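Local coordinates for cell division control protein 45 cdc45 putative (Entamoeba histolytica, PDB 6CC2) that probably serves in eukaryotic DNA replication as the Cdc45 component of the Cdc45-MCM-GINS helicase and belongs to the family related to RecJ-type DHH phosphoesterases, at residues Lys23-Pro31 / Leu51-Asn59; Asp34-Met45 / Ser181-Ala190. One frame throughout, in Å; residues are numbered along the deposited sequence.

Both contacts involve the beta-alpha-beta unit built round helix 33-48. Contact 1 pairs the two parallel strands that this helix connects, at the margin of a six-stranded parallel sheet; contact 2 packs the helix itself against helix 182-192. The strand pair is only partly buried and is held mainly by backbone hydrogen bonds, with apolar side chains on both faces and water at its polar margin. Every touching residue of the helix pair is buried, and there the polar chemistry gathers at one end, around the carboxylate of Asp-34, while small and apolar groups fill the rest. One ethanediol molecule, probably from the crystallisation liquor, bridges His-53 of contact 1 and Tyr-39 of contact 2.

Contact 1: residues Lys23-Pro31 / Leu51-Asn59; sequences KTIQLYVSP and LLHSAVPVN. With EDO (1,2-ethanediol), chain J.
The ring of Tyr-28 stands beside Val-56, both side chains pointing the same way, and Val-56 CB lies over one ring face, 4.1 Å from the Tyr-28 centroid, in a CH-pi contact. Val-58 CG1 comes instead to the ring edge, 3.8 Å from Tyr-28 CD2. The second branch of Val-56, CG2, is anti to its carbonyl carbon and presses on Gln-26 CG at 3.5 Å. On the face that carries Leu-27 and Ile-25, Leu-27 CD1 rests on His-53 CB (3.9 Å), and Ile-25 CD1 meets Leu-51 CD2.

Six parallel-strand hydrogen bonds zip the backbones together: Ile-25, Leu-27 and Val-29 each use both N-H and C=O, as in Val-56 N to Leu-27 O at 2.8 Å. On the Tyr-28 face, Tyr-28 OH donates to Gln-26 OE1 (2.7 Å) from above the amide carbonyl plane; Gln-26 NE2 bonds Thr-71 OG1 and, at the polar margin, a water shared with Ser-54 OG. With CG between its backbone N and carbonyl carbon (chi1 59°), His-53 turns its ring back toward Leu-51, and ND1 gives a nearly straight bond to Leu-51 O (2.9 Å); NE2 donates to the ethanediol.

This is a beta-alpha-beta unit, with helix 33-48 as the crossover. Strand 77-83 bonds along the other side of strand 24-29, helix 61-71 covers Tyr-28 and Val-56, and helices 33-48 and 374-385 cover the opposite face.

Contact 2: residues Asp34-Met45 / Ser181-Ala190; sequences DAIVCYKILSMM and SVGRVALAIA. With EDO (1,2-ethanediol), chain J.
Asp-34 reaches the start of helix 182-192 because its CG is anti to the backbone N (chi1 -164°), which carries the carboxylate across to Ser-181, Val-182 and Gly-183. Val-182 in turn tucks CG2 between its own backbone N and carbonyl carbon, against the backbone and carboxylate of Asp-34.

Three donors grip that carboxylate. Ser-181 OG donates a hydrogen bond to Asp-34 OD1 at 2.7 Å on the syn side, and Gly-183 N reaches the same oxygen from well above the carboxylate plane (46° out of it). Val-182 N takes the other oxygen, Asp-34 OD2, at 2.9 Å. Ser-181 is also the N-cap, its OG accepting from Arg-184 N, so one hydroxyl ties the capping bond to the neighbouring helix.

Beyond this end the axes of segments 34-45 and 182-190 run 16° apart and approach to 7.6 Å. The backbones come closest at Gly-183, whose CA lies 4.0 Å from Cys-38 CA and is touched by Val-37 CG1. Ala-186 CB then packs against Ile-41, Leu-42 and Cys-38, with Ile-41 CG2 tight on it at 3.5 Å. Farther on, selenomethionine Met-45 bends at chi3: its SE sits 3.7 Å from Ala-190 CB, and CE turns toward Ala-186 O and Ile-189 CG2, the Met-45 and Ile-189 side chains crossing at about a right angle.

The sequence around Asp-34 probably corresponds to the first aspartate motif of RecJ-like phosphoesterases; in this structure its carboxylate is bonded by two N-H groups and a hydroxyl. Gly-183 and Ala-186 allow the close approach of the helices, while the Asp-34 carboxylate satisfies N-H groups in the first turn of helix 182-192 and fixes its start against helix 33-48.

Contact 1: residues Lys23-Pro31 / Leu51-Asn59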
ATOM      1  N   LYS A  23       7.649   9.211  31.146  1.00 62.44           N
ATOM      2  CA  LYS A  23       6.912   8.173  30.441  1.00 54.26           C
ATOM      3  C   LYS A  23       7.001   8.396  28.929  1.00 44.92           C
ATOM      4  O   LYS A  23       7.325   9.488  28.458  1.00 39.80           O
ATOM      5  CB  LYS A  23       5.456   8.157  30.906  1.00 59.12           C
ATOM      6  CG  LYS A  23       5.288   7.845  32.394  1.00 71.12           C
ATOM      7  CD  LYS A  23       3.828   7.924  32.809  1.00 77.09           C
ATOM      8  CE  LYS A  23       3.624   7.384  34.212  1.00 88.42           C
ATOM      9  NZ  LYS A  23       2.187   7.408  34.598  1.00 94.77           N
ATOM     10  N   THR A  24       6.714   7.337  28.173  1.00 39.39           N
ATOM     11  CA  THR A  24       6.926   7.351  26.730  1.00 37.97           C
ATOM     12  C   THR A  24       5.654   6.973  25.964  1.00 31.97           C
ATOM     13  O   THR A  24       4.680   6.464  26.523  1.00 32.85           O
ATOM     14  CB  THR A  24       8.064   6.393  26.325  1.00 46.06           C
ATOM     15  OG1 THR A  24       7.616   5.041  26.479  1.00 51.73           O
ATOM     16  CG2 THR A  24       9.292   6.620  27.189  1.00 53.12           C
ATOM     17  N   ILE A  25       5.684   7.252  24.669  1.00 27.65           N
ATOM     18  CA  ILE A  25       4.589   6.958  23.746  1.00 27.53           C
ATOM     19  C   ILE A  25       5.048   5.843  22.811  1.00 26.57           C
ATOM     20  O   ILE A  25       6.137   5.911  22.235  1.00 32.88           O
ATOM     21  CB  ILE A  25       4.176   8.203  22.937  1.00 26.14           C
ATOM     22  CG1 ILE A  25       3.786   9.351  23.873  1.00 30.02           C
ATOM     23  CG2 ILE A  25       3.038   7.873  21.996  1.00 25.49           C
ATOM     24  CD1 ILE A  25       3.785  10.703  23.175  1.00 33.92           C
ATOM     25  N   GLN A  26       4.208   4.827  22.640  1.00 24.67           N
ATOM     26  CA  GLN A  26       4.491   3.692  21.782  1.00 26.46           C
ATOM     27  C   GLN A  26       3.520   3.741  20.614  1.00 23.25           C
ATOM     28  O   GLN A  26       2.301   3.788  20.819  1.00 26.17           O
ATOM     29  CB  GLN A  26       4.323   2.394  22.569  1.00 33.20           C
ATOM     30  CG  GLN A  26       5.243   1.297  22.184  1.00 37.32           C
ATOM     31  CD  GLN A  26       5.023   0.078  23.047  1.00 32.58           C
ATOM     32  OE1 GLN A  26       3.930  -0.105  23.584  1.00 31.72           O
ATOM     33  NE2 GLN A  26       6.033  -0.764  23.165  1.00 32.33           N
ATOM     34  N   LEU A  27       4.046   3.730  19.385  1.00 20.70           N
ATOM     35  CA  LEU A  27       3.212   3.786  18.199  1.00 22.29           C
ATOM     36  C   LEU A  27       3.361   2.493  17.415  1.00 23.02           C
ATOM     37  O   LEU A  27       4.457   2.171  16.956  1.00 22.45           O
ATOM     38  CB  LEU A  27       3.589   4.993  17.323  1.00 23.93           C
ATOM     39  CG  LEU A  27       3.403   6.343  18.024  1.00 28.05           C
ATOM     40  CD1 LEU A  27       4.732   6.841  18.568  1.00 29.50           C
ATOM     41  CD2 LEU A  27       2.766   7.349  17.097  1.00 29.38           C
ATOM     42  N   TYR A  28       2.268   1.746  17.310  1.00 20.78           N
ATOM     43  CA  TYR A  28       2.218   0.484  16.580  1.00 18.83           C
ATOM     44  C   TYR A  28       1.804   0.777  15.137  1.00 19.41           C
ATOM     45  O   TYR A  28       0.745   1.350  14.893  1.00 20.67           O
ATOM     46  CB  TYR A  28       1.221  -0.465  17.251  1.00 18.55           C
ATOM     47  CG  TYR A  28       1.584  -0.916  18.646  1.00 19.84           C
ATOM     48  CD1 TYR A  28       1.688  -0.008  19.695  1.00 23.01           C
ATOM     49  CD2 TYR A  28       1.809  -2.249  18.923  1.00 21.27           C
ATOM     50  CE1 TYR A  28       2.032  -0.424  20.972  1.00 25.18           C
ATOM     51  CE2 TYR A  28       2.133  -2.686  20.196  1.00 22.84           C
ATOM     52  CZ  TYR A  28       2.250  -1.764  21.217  1.00 27.21           C
ATOM     53  OH  TYR A  28       2.578  -2.204  22.476  1.00 28.56           O
ATOM     54  N   VAL A  29       2.650   0.383  14.190  1.00 16.16           N
ATOM     55  CA  VAL A  29       2.535   0.820  12.810  1.00 16.59           C
ATOM     56  C   VAL A  29       2.319  -0.406  11.940  1.00 16.63           C
ATOM     57  O   VAL A  29       3.184  -1.282  11.883  1.00 17.71           O
ATOM     58  CB  VAL A  29       3.777   1.589  12.361  1.00 19.35           C
ATOM     59  CG1 VAL A  29       3.573   2.142  10.960  1.00 20.40           C
ATOM     60  CG2 VAL A  29       4.102   2.701  13.342  1.00 20.61           C
ATOM     61  N   SER A  30       1.187  -0.466  11.297  1.00 18.00           N
ATOM     62  CA  SER A  30       0.923  -1.526  10.323  1.00 20.13           C
ATOM     63  C   SER A  30       1.614  -1.216   8.990  1.00 18.95           C
ATOM     64  O   SER A  30       2.018  -0.083   8.737  1.00 17.19           O
ATOM     65  CB  SER A  30      -0.572  -1.687  10.170  1.00 22.45           C
ATOM     66  OG  SER A  30      -1.145  -0.540   9.595  1.00 26.87           O
ATOM     67  N   PRO A  31       1.773  -2.225   8.117  1.00 17.67           N
ATOM     68  CA  PRO A  31       2.693  -2.073   6.961  1.00 19.05           C
ATOM     69  C   PRO A  31       2.075  -1.405   5.737  1.00 19.25           C
ATOM     70  O   PRO A  31       1.874  -2.011   4.681  1.00 19.73           O
ATOM     71  CB  PRO A  31       3.106  -3.515   6.658  1.00 23.74           C
ATOM     72  CG  PRO A  31       2.386  -4.399   7.643  1.00 28.47           C
ATOM     73  CD  PRO A  31       1.312  -3.618   8.282  1.00 23.71           C
ATOM     74  N   LEU A  51       8.762  14.930  23.476  1.00 35.12           N
ATOM     75  CA  LEU A  51       8.005  13.771  23.935  1.00 35.12           C
ATOM     76  C   LEU A  51       8.699  12.499  23.462  1.00 32.72           C
ATOM     77  O   LEU A  51       8.829  12.274  22.253  1.00 31.63           O
ATOM     78  CB  LEU A  51       6.570  13.812  23.428  1.00 35.93           C
ATOM     79  CG  LEU A  51       5.599  14.744  24.141  1.00 42.65           C
ATOM     80  CD1 LEU A  51       6.178  16.121  24.273  1.00 55.65           C
ATOM     81  CD2 LEU A  51       4.277  14.787  23.412  1.00 40.00           C
ATOM     82  N   LEU A  52       9.159  11.688  24.413  1.00 34.66           N
ATOM     83  CA  LEU A  52       9.798  10.422  24.079  1.00 35.90           C
ATOM     84  C   LEU A  52       8.795   9.473  23.446  1.00 32.07           C
ATOM     85  O   LEU A  52       7.647   9.372  23.878  1.00 29.47           O
ATOM     86  CB  LEU A  52      10.397   9.801  25.336  1.00 33.22           C
ATOM     87  CG  LEU A  52      11.373  10.700  26.077  1.00 41.73           C
ATOM     88  CD1 LEU A  52      11.951   9.978  27.289  1.00 50.49           C
ATOM     89  CD2 LEU A  52      12.475  11.174  25.152  1.00 45.91           C
ATOM     90  N   HIS A  53       9.217   8.796  22.378  1.00 27.06           N
ATOM     91  CA  HIS A  53       8.310   7.919  21.656  1.00 26.22           C
ATOM     92  C   HIS A  53       9.132   6.843  20.969  1.00 28.46           C
ATOM     93  O   HIS A  53      10.337   6.980  20.780  1.00 30.05           O
ATOM     94  CB  HIS A  53       7.464   8.701  20.634  1.00 27.64           C
ATOM     95  CG  HIS A  53       8.270   9.439  19.613  1.00 31.03           C
ATOM     96  ND1 HIS A  53       8.910  10.630  19.885  1.00 32.99           N
ATOM     97  CD2 HIS A  53       8.534   9.158  18.311  1.00 31.01           C
ATOM     98  CE1 HIS A  53       9.548  11.041  18.804  1.00 35.90           C
ATOM     99  NE2 HIS A  53       9.333  10.169  17.836  1.00 33.36           N
ATOM    100  N   SER A  54       8.450   5.759  20.606  1.00 29.67           N
ATOM    101  CA  SER A  54       9.105   4.634  19.963  1.00 28.24           C
ATOM    102  C   SER A  54       8.127   4.021  18.967  1.00 24.71           C
ATOM    103  O   SER A  54       6.912   4.178  19.086  1.00 24.71           O
ATOM    104  CB  SER A  54       9.566   3.591  20.976  1.00 34.03           C
ATOM    105  OG  SER A  54       8.480   3.090  21.732  1.00 34.80           O
ATOM    106  N   ALA A  55       8.678   3.341  17.967  1.00 24.45           N
ATOM    107  CA  ALA A  55       7.875   2.693  16.950  1.00 21.42           C
ATOM    108  C   ALA A  55       7.851   1.196  17.196  1.00 19.36           C
ATOM    109  O   ALA A  55       8.868   0.600  17.540  1.00 23.71           O
ATOM    110  CB  ALA A  55       8.431   2.980  15.552  1.00 22.95           C
ATOM    111  N   VAL A  56       6.704   0.581  16.989  1.00 20.26           N
ATOM    112  CA  VAL A  56       6.542  -0.862  17.021  1.00 22.67           C
ATOM    113  C   VAL A  56       5.929  -1.295  15.700  1.00 19.10           C
ATOM    114  O   VAL A  56       4.716  -1.258  15.520  1.00 18.34           O
ATOM    115  CB  VAL A  56       5.664  -1.308  18.202  1.00 25.71           C
ATOM    116  CG1 VAL A  56       5.541  -2.821  18.223  1.00 27.80           C
ATOM    117  CG2 VAL A  56       6.233  -0.793  19.514  1.00 30.47           C
ATOM    118  N   PRO A  57       6.741  -1.717  14.747  1.00 18.64           N
ATOM    119  CA  PRO A  57       6.171  -2.213  13.472  1.00 16.72           C
ATOM    120  C   PRO A  57       5.493  -3.559  13.687  1.00 19.02           C
ATOM    121  O   PRO A  57       6.126  -4.514  14.126  1.00 23.50           O
ATOM    122  CB  PRO A  57       7.386  -2.324  12.547  1.00 22.54           C
ATOM    123  CG  PRO A  57       8.440  -1.451  13.170  1.00 24.63           C
ATOM    124  CD  PRO A  57       8.213  -1.599  14.668  1.00 21.64           C
ATOM    125  N   VAL A  58       4.200  -3.632  13.377  1.00 18.68           N
ATOM    126  CA  VAL A  58       3.424  -4.860  13.573  1.00 20.28           C
ATOM    127  C   VAL A  58       2.910  -5.350  12.232  1.00 21.34           C
ATOM    128  O   VAL A  58       2.410  -4.560  11.425  1.00 20.82           O
ATOM    129  CB  VAL A  58       2.245  -4.658  14.549  1.00 24.26           C
ATOM    130  CG1 VAL A  58       2.780  -4.413  15.958  1.00 26.96           C
ATOM    131  CG2 VAL A  58       1.326  -3.509  14.082  1.00 25.84           C
ATOM    132  N   ASN A  59       3.006  -6.667  12.034  0.51 23.19           N
ATOM    133  CA  ASN A  59       2.585  -7.324  10.805  0.51 24.80           C
ATOM    134  C   ASN A  59       1.250  -8.056  10.932  0.51 23.69           C
ATOM    135  O   ASN A  59       0.686  -8.443   9.905  0.51 23.19           O
ATOM    136  CB  ASN A  59       3.673  -8.317  10.351  0.51 28.70           C
ATOM    137  CG  ASN A  59       4.056  -9.333  11.435  0.51 29.21           C
ATOM    138  OD1 ASN A  59       4.144  -9.012  12.632  0.51 26.29           O
ATOM    139  ND2 ASN A  59       4.319 -10.569  11.011  0.51 35.31           N
TER
HETATM  140  C1  EDO J 609      11.784   8.711  14.836  1.00 47.90           C
HETATM  141  O1  EDO J 609      10.994   8.096  15.863  1.00 38.63           O
HETATM  142  C2  EDO J 609      11.492  10.204  14.811  1.00 59.98           C
HETATM  143  O2  EDO J 609      11.711  10.760  16.115  1.00 61.43           O
HETATM  144  O   HOH W   1       6.334  10.959  25.755  1.00 27.64           O
HETATM  145  O   HOH W   2       8.380  12.134  27.181  1.00 35.67           O
HETATM  146  O   HOH W   3       8.729   0.126  22.156  1.00 39.84           O

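Contact 2: residues Asp34-Met45 / Ser181-Ala190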
ATOM      1  N   ASP A  34       1.010   4.885   4.044  1.00 18.05           N
ATOM      2  CA  ASP A  34       0.166   5.841   4.782  1.00 18.69           C
ATOM      3  C   ASP A  34       0.428   5.771   6.279  1.00 17.64           C
ATOM      4  O   ASP A  34       0.502   6.800   6.964  1.00 17.80           O
ATOM      5  CB  ASP A  34      -1.302   5.547   4.463  1.00 19.64           C
ATOM      6  CG  ASP A  34      -2.249   6.676   4.837  1.00 21.87           C
ATOM      7  OD1 ASP A  34      -1.843   7.859   4.973  1.00 19.56           O
ATOM      8  OD2 ASP A  34      -3.453   6.362   4.959  1.00 21.24           O
ATOM      9  N   ALA A  35       0.575   4.567   6.817  1.00 16.57           N
ATOM     10  CA  ALA A  35       0.876   4.426   8.234  1.00 16.23           C
ATOM     11  C   ALA A  35       2.226   5.042   8.582  1.00 16.35           C
ATOM     12  O   ALA A  35       2.351   5.693   9.623  1.00 18.36           O
ATOM     13  CB  ALA A  35       0.839   2.954   8.647  1.00 16.92           C
ATOM     14  N   ILE A  36       3.233   4.875   7.723  1.00 14.81           N
ATOM     15  CA  ILE A  36       4.533   5.503   7.984  1.00 14.42           C
ATOM     16  C   ILE A  36       4.385   7.019   7.980  1.00 16.65           C
ATOM     17  O   ILE A  36       4.970   7.731   8.814  1.00 17.63           O
ATOM     18  CB  ILE A  36       5.591   5.052   6.974  1.00 17.76           C
ATOM     19  CG1 ILE A  36       5.746   3.521   6.991  1.00 20.40           C
ATOM     20  CG2 ILE A  36       6.963   5.702   7.293  1.00 17.64           C
ATOM     21  CD1 ILE A  36       6.829   2.996   6.060  1.00 22.27           C
ATOM     22  N   VAL A  37       3.607   7.542   7.027  1.00 16.37           N
ATOM     23  CA  VAL A  37       3.352   8.985   6.977  1.00 17.74           C
ATOM     24  C   VAL A  37       2.745   9.465   8.286  1.00 16.92           C
ATOM     25  O   VAL A  37       3.128  10.504   8.831  1.00 16.77           O
ATOM     26  CB  VAL A  37       2.437   9.319   5.785  1.00 18.32           C
ATOM     27  CG1 VAL A  37       1.866  10.722   5.897  1.00 18.04           C
ATOM     28  CG2 VAL A  37       3.192   9.111   4.459  1.00 20.29           C
ATOM     29  N   CYS A  38       1.745   8.731   8.803  1.00 17.70           N
ATOM     30  CA  CYS A  38       1.113   9.125  10.053  1.00 18.26           C
ATOM     31  C   CYS A  38       2.132   9.156  11.184  1.00 19.22           C
ATOM     32  O   CYS A  38       2.251  10.155  11.904  1.00 21.20           O
ATOM     33  CB  CYS A  38      -0.048   8.171  10.350  1.00 20.50           C
ATOM     34  SG  CYS A  38      -0.961   8.531  11.872  1.00 20.17           S
ATOM     35  N   TYR A  39       2.915   8.086  11.320  1.00 18.43           N
ATOM     36  CA  TYR A  39       3.986   8.074  12.302  1.00 19.70           C
ATOM     37  C   TYR A  39       4.906   9.282  12.144  1.00 17.96           C
ATOM     38  O   TYR A  39       5.284   9.921  13.124  1.00 20.34           O
ATOM     39  CB  TYR A  39       4.812   6.796  12.175  1.00 17.26           C
ATOM     40  CG  TYR A  39       5.908   6.715  13.200  1.00 18.78           C
ATOM     41  CD1 TYR A  39       7.163   7.275  12.945  1.00 20.68           C
ATOM     42  CD2 TYR A  39       5.700   6.138  14.432  1.00 22.52           C
ATOM     43  CE1 TYR A  39       8.164   7.240  13.874  1.00 21.21           C
ATOM     44  CE2 TYR A  39       6.697   6.097  15.365  1.00 23.80           C
ATOM     45  CZ  TYR A  39       7.927   6.657  15.092  1.00 23.29           C
ATOM     46  OH  TYR A  39       8.945   6.623  16.038  1.00 25.21           O
ATOM     47  N   LYS A  40       5.324   9.571  10.908  1.00 19.38           N
ATOM     48  CA  LYS A  40       6.257  10.673  10.662  1.00 17.44           C
ATOM     49  C   LYS A  40       5.684  11.998  11.147  1.00 18.86           C
ATOM     50  O   LYS A  40       6.360  12.762  11.861  1.00 20.25           O
ATOM     51  CB  LYS A  40       6.580  10.735   9.152  1.00 19.10           C
ATOM     52  CG  LYS A  40       7.466  11.896   8.717  1.00 21.05           C
ATOM     53  CD  LYS A  40       8.817  11.841   9.372  1.00 22.01           C
ATOM     54  CE  LYS A  40       9.732  12.938   8.863  1.00 25.58           C
ATOM     55  NZ  LYS A  40      11.085  12.876   9.526  1.00 26.03           N
ATOM     56  N   ILE A  41       4.427  12.275  10.795  1.00 19.32           N
ATOM     57  CA  ILE A  41       3.821  13.557  11.152  1.00 20.50           C
ATOM     58  C   ILE A  41       3.661  13.681  12.664  1.00 22.24           C
ATOM     59  O   ILE A  41       3.967  14.721  13.260  1.00 23.41           O
ATOM     60  CB  ILE A  41       2.476  13.718  10.405  1.00 20.55           C
ATOM     61  CG1 ILE A  41       2.752  13.886   8.912  1.00 20.58           C
ATOM     62  CG2 ILE A  41       1.707  14.912  10.937  1.00 22.85           C
ATOM     63  CD1 ILE A  41       1.491  13.980   8.037  1.00 19.95           C
ATOM     64  N   LEU A  42       3.156  12.621  13.313  1.00 20.05           N
ATOM     65  CA  LEU A  42       3.110  12.621  14.768  1.00 20.01           C
ATOM     66  C   LEU A  42       4.503  12.787  15.357  1.00 20.82           C
ATOM     67  O   LEU A  42       4.700  13.521  16.343  1.00 22.83           O
ATOM     68  CB  LEU A  42       2.468  11.345  15.287  1.00 20.00           C
ATOM     69  CG  LEU A  42       0.998  11.151  14.899  1.00 22.04           C
ATOM     70  CD1 LEU A  42       0.586   9.715  15.239  1.00 22.61           C
ATOM     71  CD2 LEU A  42       0.090  12.155  15.571  1.00 26.63           C
ATOM     72  N   SER A  43       5.490  12.090  14.793  1.00 23.87           N
ATOM     73  CA  SER A  43       6.819  12.138  15.386  1.00 25.84           C
ATOM     74  C   SER A  43       7.433  13.523  15.282  1.00 25.63           C
ATOM     75  O   SER A  43       8.218  13.916  16.146  1.00 27.42           O
ATOM     76  CB  SER A  43       7.724  11.095  14.734  1.00 27.00           C
ATOM     77  OG  SER A  43       8.048  11.486  13.409  1.00 31.31           O
HETATM   78  N   MSE A  44       7.092  14.286  14.255  1.00 25.70           N
HETATM   79  CA  MSE A  44       7.603  15.643  14.114  1.00 27.99           C
HETATM   80  C   MSE A  44       7.109  16.547  15.241  1.00 29.79           C
HETATM   81  O   MSE A  44       7.866  17.354  15.775  1.00 30.41           O
HETATM   82  CB  MSE A  44       7.196  16.236  12.765  1.00 27.07           C
HETATM   83  CG  MSE A  44       7.842  15.536  11.600  1.00 28.53           C
HETATM   84 SE   MSE A  44       6.937  15.948   9.932  1.00 31.13          SE
HETATM   85  CE  MSE A  44       7.565  17.796   9.677  1.00 27.85           C
HETATM   86  N   MSE A  45       5.823  16.425  15.566  1.00 27.56           N
HETATM   87  CA  MSE A  45       5.240  17.164  16.681  1.00 27.88           C
HETATM   88  C   MSE A  45       5.878  16.722  17.987  1.00 26.48           C
HETATM   89  O   MSE A  45       6.277  17.548  18.796  1.00 28.29           O
HETATM   90  CB  MSE A  45       3.731  16.941  16.729  1.00 28.69           C
HETATM   91  CG  MSE A  45       2.985  17.601  15.583  1.00 34.16           C
HETATM   92 SE   MSE A  45       1.071  17.457  15.851  1.00 35.35          SE
HETATM   93  CE  MSE A  45       0.787  15.770  14.908  1.00 28.24           C
ATOM     94  N   SER A 181      -7.269   8.984   4.920  1.00 18.21           N
ATOM     95  CA  SER A 181      -5.872   8.586   5.129  1.00 18.11           C
ATOM     96  C   SER A 181      -5.451   8.838   6.567  1.00 18.62           C
ATOM     97  O   SER A 181      -5.837   9.839   7.160  1.00 19.60           O
ATOM     98  CB  SER A 181      -4.993   9.400   4.163  1.00 18.51           C
ATOM     99  OG  SER A 181      -3.764   9.770   4.712  1.00 19.84           O
ATOM    100  N   VAL A 182      -4.661   7.918   7.124  1.00 16.52           N
ATOM    101  CA  VAL A 182      -4.204   8.097   8.505  1.00 16.08           C
ATOM    102  C   VAL A 182      -3.187   9.234   8.597  1.00 18.95           C
ATOM    103  O   VAL A 182      -3.105   9.949   9.621  1.00 19.42           O
ATOM    104  CB  VAL A 182      -3.657   6.791   9.103  1.00 18.86           C
ATOM    105  CG1 VAL A 182      -4.788   5.766   9.249  1.00 20.63           C
ATOM    106  CG2 VAL A 182      -2.507   6.197   8.242  1.00 19.92           C
ATOM    107  N   GLY A 183      -2.390   9.430   7.564  1.00 19.97           N
ATOM    108  CA  GLY A 183      -1.535  10.609   7.513  1.00 19.58           C
ATOM    109  C   GLY A 183      -2.313  11.904   7.489  1.00 20.13           C
ATOM    110  O   GLY A 183      -1.886  12.906   8.077  1.00 20.73           O
ATOM    111  N   ARG A 184      -3.471  11.906   6.831  1.00 18.24           N
ATOM    112  CA  ARG A 184      -4.310  13.091   6.800  1.00 20.77           C
ATOM    113  C   ARG A 184      -4.832  13.436   8.195  1.00 21.76           C
ATOM    114  O   ARG A 184      -4.936  14.615   8.555  1.00 22.46           O
ATOM    115  CB  ARG A 184      -5.471  12.864   5.825  1.00 19.97           C
ATOM    116  CG  ARG A 184      -6.534  13.888   5.873  1.00 22.31           C
ATOM    117  CD  ARG A 184      -6.066  15.243   5.340  1.00 32.07           C
ATOM    118  NE  ARG A 184      -7.207  16.134   5.134  1.00 35.84           N
ATOM    119  CZ  ARG A 184      -7.877  16.243   3.988  1.00 35.29           C
ATOM    120  NH1 ARG A 184      -7.511  15.538   2.925  1.00 34.09           N
ATOM    121  NH2 ARG A 184      -8.903  17.068   3.902  1.00 33.45           N
ATOM    122  N   VAL A 185      -5.158  12.417   8.996  1.00 20.31           N
ATOM    123  CA  VAL A 185      -5.609  12.664  10.361  1.00 21.88           C
ATOM    124  C   VAL A 185      -4.488  13.287  11.185  1.00 22.26           C
ATOM    125  O   VAL A 185      -4.721  14.208  11.976  1.00 21.90           O
ATOM    126  CB  VAL A 185      -6.124  11.367  11.005  1.00 25.00           C
ATOM    127  CG1 VAL A 185      -6.440  11.606  12.496  1.00 27.43           C
ATOM    128  CG2 VAL A 185      -7.355  10.862  10.293  1.00 25.33           C
ATOM    129  N   ALA A 186      -3.258  12.783  11.031  1.00 21.83           N
ATOM    130  CA  ALA A 186      -2.135  13.371  11.762  1.00 20.20           C
ATOM    131  C   ALA A 186      -1.943  14.831  11.365  1.00 19.69           C
ATOM    132  O   ALA A 186      -1.717  15.700  12.232  1.00 19.96           O
ATOM    133  CB  ALA A 186      -0.860  12.573  11.519  1.00 17.52           C
ATOM    134  N   LEU A 187      -2.054  15.123  10.071  1.00 19.53           N
ATOM    135  CA  LEU A 187      -2.004  16.501   9.584  1.00 20.26           C
ATOM    136  C   LEU A 187      -3.118  17.335  10.192  1.00 20.78           C
ATOM    137  O   LEU A 187      -2.907  18.501  10.563  1.00 22.22           O
ATOM    138  CB  LEU A 187      -2.103  16.533   8.057  1.00 20.14           C
ATOM    139  CG  LEU A 187      -2.184  17.919   7.420  1.00 24.70           C
ATOM    140  CD1 LEU A 187      -0.891  18.727   7.629  1.00 29.42           C
ATOM    141  CD2 LEU A 187      -2.489  17.760   5.913  1.00 25.97           C
ATOM    142  N   ALA A 188      -4.308  16.740  10.347  1.00 21.79           N
ATOM    143  CA  ALA A 188      -5.424  17.472  10.950  1.00 23.64           C
ATOM    144  C   ALA A 188      -5.149  17.818  12.410  1.00 22.48           C
ATOM    145  O   ALA A 188      -5.532  18.894  12.868  1.00 24.58           O
ATOM    146  CB  ALA A 188      -6.712  16.657  10.830  1.00 24.87           C
ATOM    147  N   ILE A 189      -4.506  16.916  13.158  1.00 20.91           N
ATOM    148  CA  ILE A 189      -4.114  17.223  14.532  1.00 24.17           C
ATOM    149  C   ILE A 189      -3.158  18.404  14.549  1.00 21.57           C
ATOM    150  O   ILE A 189      -3.313  19.335  15.338  1.00 23.54           O
ATOM    151  CB  ILE A 189      -3.483  15.987  15.208  1.00 23.96           C
ATOM    152  CG1 ILE A 189      -4.527  14.864  15.332  1.00 25.05           C
ATOM    153  CG2 ILE A 189      -2.899  16.367  16.554  1.00 25.88           C
ATOM    154  CD1 ILE A 189      -3.934  13.523  15.742  1.00 24.78           C
ATOM    155  N   ALA A 190      -2.144  18.371  13.686  1.00 23.05           N
ATOM    156  CA  ALA A 190      -1.147  19.439  13.679  1.00 25.01           C
ATOM    157  C   ALA A 190      -1.782  20.791  13.347  1.00 24.93           C
ATOM    158  O   ALA A 190      -1.436  21.805  13.947  1.00 26.36           O
ATOM    159  CB  ALA A 190      -0.040  19.107  12.686  1.00 24.23           C
TER
HETATM  160  C1  EDO J 609      11.784   8.711  14.836  1.00 47.90           C
HETATM  161  O1  EDO J 609      10.994   8.096  15.863  1.00 38.63           O
HETATM  162  C2  EDO J 609      11.492  10.204  14.811  1.00 59.98           C
HETATM  163  O2  EDO J 609      11.711  10.760  16.115  1.00 61.43           O